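PDB 5T99: glycoside Hydrolase from Bacteroides uniformis, which probably acts as a family 2 beta-galactosidase on galactose-containing oligosaccharides from agarose, and binds the inhibitor galacto-isofagomine in its active-site pocket. Local coordinates for residues E331-I336 with T554-L559; A323-R328 with S353-D358. One frame throughout, in Å; residues are numbered along the deposited sequence.

Contact 1: E331-I336 with T554-L559; sequences ERKLQI and TGFDYL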
loop_
_atom_site.group_PDB
_atom_site.type_symbol
_atom_site.label_atom_id
_atom_site.label_comp_id
_atom_site.label_asym_id
_atom_site.label_seq_id
_atom_site.Cartn_x
_atom_site.Cartn_y
_atom_site.Cartn_z
ATOM N N GLU A 331 -4.873 -4.470 4.642
ATOM C CA GLU A 331 -5.718 -3.894 5.685
ATOM C C GLU A 331 -4.940 -3.696 6.990
ATOM O O GLU A 331 -4.963 -2.622 7.577
ATOM C CB GLU A 331 -6.949 -4.768 5.932
ATOM C CG GLU A 331 -7.991 -4.107 6.826
ATOM C CD GLU A 331 -9.142 -5.032 7.192
ATOM O OE1 GLU A 331 -8.914 -6.228 7.486
ATOM O OE2 GLU A 331 -10.285 -4.538 7.207
ATOM N N ARG A 332 -4.250 -4.745 7.421
ATOM C CA ARG A 332 -3.406 -4.698 8.618
ATOM C C ARG A 332 -2.362 -3.586 8.531
ATOM O O ARG A 332 -2.224 -2.773 9.462
ATOM C CB ARG A 332 -2.718 -6.044 8.823
ATOM C CG ARG A 332 -1.722 -6.092 9.966
ATOM C CD ARG A 332 -1.240 -7.510 10.162
ATOM N NE ARG A 332 -0.177 -7.608 11.150
ATOM C CZ ARG A 332 1.134 -7.553 10.899
ATOM N NH1 ARG A 332 1.616 -7.368 9.664
ATOM N NH2 ARG A 332 1.982 -7.695 11.912
ATOM N N LYS A 333 -1.641 -3.552 7.417
ATOM C CA LYS A 333 -0.651 -2.495 7.164
ATOM C C LYS A 333 -1.266 -1.099 7.296
ATOM O O LYS A 333 -0.739 -0.262 7.994
ATOM C CB LYS A 333 -0.016 -2.683 5.785
ATOM C CG LYS A 333 1.115 -1.720 5.484
ATOM C CD LYS A 333 2.026 -2.234 4.381
ATOM C CE LYS A 333 1.315 -2.359 3.045
ATOM N NZ LYS A 333 2.232 -2.919 2.012
ATOM N N LEU A 334 -2.409 -0.875 6.668
ATOM C CA LEU A 334 -3.086 0.424 6.750
ATOM C C LEU A 334 -3.623 0.731 8.151
ATOM O O LEU A 334 -3.526 1.878 8.610
ATOM C CB LEU A 334 -4.196 0.521 5.690
ATOM C CG LEU A 334 -3.672 0.499 4.243
ATOM C CD1 LEU A 334 -4.818 0.437 3.260
ATOM C CD2 LEU A 334 -2.811 1.719 3.946
ATOM N N GLN A 335 -4.152 -0.289 8.834
ATOM C CA GLN A 335 -4.626 -0.138 10.219
ATOM C C GLN A 335 -3.507 0.291 11.175
ATOM O O GLN A 335 -3.695 1.181 12.019
ATOM C CB GLN A 335 -5.226 -1.440 10.726
ATOM C CG GLN A 335 -6.603 -1.744 10.172
ATOM C CD GLN A 335 -7.099 -3.121 10.574
ATOM O OE1 GLN A 335 -6.310 -4.019 10.896
ATOM N NE2 GLN A 335 -8.417 -3.299 10.553
ATOM N N ILE A 336 -2.350 -0.353 11.030
ATOM C CA ILE A 336 -1.175 -0.016 11.845
ATOM C C ILE A 336 -0.737 1.418 11.547
ATOM O O ILE A 336 -0.490 2.197 12.469
ATOM C CB ILE A 336 -0.050 -1.071 11.684
ATOM C CG1 ILE A 336 -0.465 -2.362 12.414
ATOM C CG2 ILE A 336 1.281 -0.574 12.229
ATOM C CD1 ILE A 336 0.337 -3.587 12.028
ATOM N N THR A 554 10.075 5.325 5.272
ATOM C CA THR A 554 8.768 4.854 4.841
ATOM C C THR A 554 7.954 4.468 6.067
ATOM O O THR A 554 8.487 4.388 7.176
ATOM C CB THR A 554 8.907 3.580 3.991
ATOM O OG1 THR A 554 9.661 2.596 4.712
ATOM C CG2 THR A 554 9.624 3.878 2.709
ATOM N N GLY A 555 6.670 4.192 5.861
ATOM C CA GLY A 555 5.785 3.741 6.935
ATOM C C GLY A 555 6.093 2.336 7.423
ATOM O O GLY A 555 6.145 2.089 8.624
ATOM N N PHE A 556 6.286 1.428 6.470
ATOM C CA PHE A 556 6.683 0.034 6.719
ATOM C C PHE A 556 8.018 -0.173 6.029
ATOM O O PHE A 556 8.277 0.436 4.975
ATOM C CB PHE A 556 5.677 -0.959 6.096
ATOM C CG PHE A 556 4.673 -1.539 7.067
ATOM C CD1 PHE A 556 4.518 -2.926 7.183
ATOM C CD2 PHE A 556 3.857 -0.716 7.841
ATOM C CE1 PHE A 556 3.572 -3.473 8.050
ATOM C CE2 PHE A 556 2.913 -1.265 8.718
ATOM C CZ PHE A 556 2.774 -2.640 8.819
ATOM N N ASP A 557 8.854 -1.053 6.583
ATOM C CA ASP A 557 9.998 -1.542 5.818
ATOM C C ASP A 557 9.479 -2.326 4.617
ATOM O O ASP A 557 8.338 -2.821 4.606
ATOM C CB ASP A 557 10.948 -2.425 6.655
ATOM C CG ASP A 557 11.894 -1.621 7.520
ATOM O OD1 ASP A 557 12.412 -0.584 7.048
ATOM O OD2 ASP A 557 12.143 -2.041 8.675
ATOM N N TYR A 558 10.343 -2.431 3.616
ATOM C CA TYR A 558 10.033 -3.100 2.349
ATOM C C TYR A 558 11.250 -3.892 1.885
ATOM O O TYR A 558 12.360 -3.641 2.321
ATOM C CB TYR A 558 9.647 -2.057 1.287
ATOM C CG TYR A 558 10.701 -0.993 1.082
ATOM C CD1 TYR A 558 11.710 -1.152 0.129
ATOM C CD2 TYR A 558 10.708 0.163 1.845
ATOM C CE1 TYR A 558 12.679 -0.178 -0.064
ATOM C CE2 TYR A 558 11.680 1.136 1.663
ATOM C CZ TYR A 558 12.657 0.964 0.705
ATOM O OH TYR A 558 13.620 1.931 0.532
ATOM N N LEU A 559 11.015 -4.825 0.977
ATOM C CA LEU A 559 12.059 -5.670 0.417
ATOM C C LEU A 559 12.846 -4.913 -0.645
ATOM O O LEU A 559 12.269 -4.142 -1.404
ATOM C CB LEU A 559 11.429 -6.930 -0.180
ATOM C CG LEU A 559 10.832 -7.921 0.830
ATOM C CD1 LEU A 559 9.826 -8.840 0.160
ATOM C CD2 LEU A 559 11.923 -8.749 1.497
#
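Lys333 lays the aliphatic part of its chain over one face of the Phe556 ring. Its CG sits almost exactly above the middle, 3.6 Å from the ring centroid and 6° off the normal, a clear CH-pi contact. With CG anti to the backbone N (chi1 -174°) the chain runs out across the ring, and Lys333 CD follows at 3.8 Å from Phe556 CG. A bend at chi3 (64°) then turns the amine off towards Asn318, whose OD1 takes a hydrogen bond from NZ. The outer end of the ring reaches the helix backbone, Phe556 CZ lying 3.8 Å from Lys333 CA. Ile336, one turn on, meets the ring obliquely, its CG2 3.9 Å from Phe556 CE2, while its CD1 lies over the rim of the Arg332 guanidinium. Behind the ring, Thr554 OG1 donates to Phe556 O at 2.6 Å from above the carbonyl plane, tying up the loop just past the cis peptide that joins it to Trp553 of the ligand pocket. The chemistry is thus divided: lysine methylenes and the Ile336 CG2 methyl pack on the ring by CH-pi and dispersion contact, while the neutral amide oxygen of Asn318 probably eases the cost of burying the lysine charge.

Contact 2: A323-R328 with S353-D358; sequences AAVNVR and SPEFLD
Val325 presses its two methyls against the first turn of helix 354-363: CG2 rests 3.7 Å from Ser353 CB, and CG1 sits across the bent Glu355 chain, the two side chains meeting at about a right angle. A chi1 of 172° swings CG1 away from the backbone N and onto the glutamate, where it meets CB, CG and CD at about 4.0 Å. A bend at chi2 (75°) folds the carboxylate round, bringing Glu355 OE1 to 3.7 Å from Val325 CG1. Val327, at the more exposed side, adds its CG2, 4.0 Å from Glu355 CG. Cut back to an alanine, Glu355 would lose the CG and carboxylate that meet the two valines, which would probably open a gap between the two helix starts. Both segments contain an N-cap. Ser353 OG accepts from Phe356 N at 3.1 Å with a fairly straight N-H...O angle of 155°, and Asn326 OD1 accepts from Ala329 N. The contact therefore joins the beginnings of helices 327-339 and 354-363, neighbours on the outside of the barrel linked through strand 344-346. Farther along the second helix, Leu357 packs on strand 366-370 and helix 388-403, while the Val325 backbone hydrogen-bonds that of Tyr169.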
loop_
_atom_site.group_PDB
_atom_site.type_symbol
_atom_site.label_atom_id
_atom_site.label_comp_id
_atom_site.label_asym_id
_atom_site.label_seq_id
_atom_site.Cartn_x
_atom_site.Cartn_y
_atom_site.Cartn_z
ATOM N N ALA A 323 4.631 -10.166 -2.858
ATOM C CA ALA A 323 3.872 -9.196 -3.664
ATOM C C ALA A 323 2.482 -9.660 -4.105
ATOM O O ALA A 323 1.701 -8.838 -4.579
ATOM C CB ALA A 323 4.678 -8.783 -4.886
ATOM N N ALA A 324 2.155 -10.945 -3.971
ATOM C CA ALA A 324 0.803 -11.404 -4.320
ATOM C C ALA A 324 -0.248 -10.619 -3.515
ATOM O O ALA A 324 -0.098 -10.457 -2.303
ATOM C CB ALA A 324 0.650 -12.898 -4.081
ATOM N N VAL A 325 -1.285 -10.118 -4.191
ATOM C CA VAL A 325 -2.303 -9.306 -3.526
ATOM C C VAL A 325 -2.977 -10.125 -2.436
ATOM O O VAL A 325 -3.432 -11.243 -2.675
ATOM C CB VAL A 325 -3.383 -8.757 -4.489
ATOM C CG1 VAL A 325 -4.528 -8.092 -3.720
ATOM C CG2 VAL A 325 -2.771 -7.740 -5.432
ATOM N N ASN A 326 -3.006 -9.562 -1.234
ATOM C CA ASN A 326 -3.742 -10.144 -0.127
ATOM C C ASN A 326 -4.412 -9.022 0.661
ATOM O O ASN A 326 -3.747 -8.191 1.271
ATOM C CB ASN A 326 -2.807 -10.966 0.755
ATOM C CG ASN A 326 -3.540 -11.684 1.869
ATOM O OD1 ASN A 326 -4.077 -11.056 2.799
ATOM N ND2 ASN A 326 -3.554 -13.011 1.796
ATOM N N VAL A 327 -5.738 -9.043 0.676
ATOM C CA VAL A 327 -6.540 -7.951 1.239
ATOM C C VAL A 327 -6.231 -7.738 2.723
ATOM O O VAL A 327 -6.014 -6.605 3.152
ATOM C CB VAL A 327 -8.064 -8.198 1.011
ATOM C CG1 VAL A 327 -8.916 -7.146 1.727
ATOM C CG2 VAL A 327 -8.377 -8.224 -0.480
ATOM N N ARG A 328 -6.209 -8.820 3.499
ATOM C CA ARG A 328 -5.930 -8.714 4.940
ATOM C C ARG A 328 -4.542 -8.158 5.241
ATOM O O ARG A 328 -4.399 -7.313 6.132
ATOM C CB ARG A 328 -6.147 -10.044 5.667
ATOM C CG ARG A 328 -5.817 -10.024 7.166
ATOM C CD ARG A 328 -6.519 -8.913 7.962
ATOM N NE ARG A 328 -5.890 -8.706 9.269
ATOM C CZ ARG A 328 -6.055 -7.643 10.062
ATOM N NH1 ARG A 328 -6.832 -6.617 9.713
ATOM N NH2 ARG A 328 -5.408 -7.595 11.224
ATOM N N SER A 353 -2.325 -1.957 -6.221
ATOM C CA SER A 353 -3.398 -2.850 -6.635
ATOM C C SER A 353 -4.729 -2.122 -6.446
ATOM O O SER A 353 -4.808 -1.198 -5.626
ATOM C CB SER A 353 -3.379 -4.101 -5.781
ATOM O OG SER A 353 -3.652 -3.751 -4.452
ATOM N N PRO A 354 -5.771 -2.509 -7.199
ATOM C CA PRO A 354 -7.097 -1.943 -6.916
ATOM C C PRO A 354 -7.549 -2.188 -5.471
ATOM O O PRO A 354 -8.120 -1.295 -4.840
ATOM C CB PRO A 354 -8.014 -2.675 -7.900
ATOM C CG PRO A 354 -7.114 -3.106 -9.016
ATOM C CD PRO A 354 -5.797 -3.408 -8.368
ATOM N N GLU A 355 -7.247 -3.377 -4.949
ATOM C CA GLU A 355 -7.661 -3.774 -3.597
ATOM C C GLU A 355 -7.089 -2.825 -2.555
ATOM O O GLU A 355 -7.790 -2.416 -1.613
ATOM C CB GLU A 355 -7.248 -5.226 -3.285
ATOM C CG GLU A 355 -8.082 -6.301 -4.000
ATOM C CD GLU A 355 -7.752 -6.458 -5.478
ATOM O OE1 GLU A 355 -6.633 -6.057 -5.901
ATOM O OE2 GLU A 355 -8.624 -6.974 -6.222
ATOM N N PHE A 356 -5.827 -2.449 -2.740
ATOM C CA PHE A 356 -5.187 -1.505 -1.832
ATOM C C PHE A 356 -5.974 -0.193 -1.776
ATOM O O PHE A 356 -6.216 0.339 -0.700
ATOM C CB PHE A 356 -3.733 -1.262 -2.253
ATOM C CG PHE A 356 -3.007 -0.278 -1.377
ATOM C CD1 PHE A 356 -2.408 -0.697 -0.207
ATOM C CD2 PHE A 356 -2.939 1.067 -1.724
ATOM C CE1 PHE A 356 -1.756 0.202 0.626
ATOM C CE2 PHE A 356 -2.275 1.979 -0.907
ATOM C CZ PHE A 356 -1.695 1.541 0.280
ATOM N N LEU A 357 -6.380 0.309 -2.947
ATOM C CA LEU A 357 -7.153 1.561 -3.045
ATOM C C LEU A 357 -8.572 1.419 -2.514
ATOM O O LEU A 357 -9.097 2.370 -1.927
ATOM C CB LEU A 357 -7.170 2.104 -4.481
ATOM C CG LEU A 357 -5.785 2.527 -4.987
ATOM C CD1 LEU A 357 -5.835 2.876 -6.456
ATOM C CD2 LEU A 357 -5.214 3.696 -4.197
ATOM N N ASP A 358 -9.183 0.244 -2.695
ATOM C CA ASP A 358 -10.480 -0.027 -2.070
ATOM C C ASP A 358 -10.378 0.101 -0.557
ATOM O O ASP A 358 -11.279 0.644 0.070
ATOM C CB ASP A 358 -11.039 -1.404 -2.451
ATOM C CG ASP A 358 -11.490 -1.477 -3.896
ATOM O OD1 ASP A 358 -11.853 -0.427 -4.479
ATOM O OD2 ASP A 358 -11.482 -2.594 -4.457
#

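The two contacts lie about 12 Å apart, centre to centre, and share helix 327-339 of the TIM barrel. Their segments alternate along the chain: 323-328, 331-336, 353-358, then 554-559 much later. Contact 2 joins consecutive helices, whereas contact 1 brings in the loop after strand 549-552, the last of eight parallel strands, which pairs with strand 305-313 to close the barrel. The helix thus packs against neighbours from both ends of the barrel sequence. Direct links run between the contacts: Leu334 CD2 packs 3.8 Å from Phe356 CE1, and Gln335 OE1 probably hydrogen-bonds Arg328. The Phe556 side chain is about 13 Å from the bound galacto-isofagomine, so contact 1 is near the pocket without lining it.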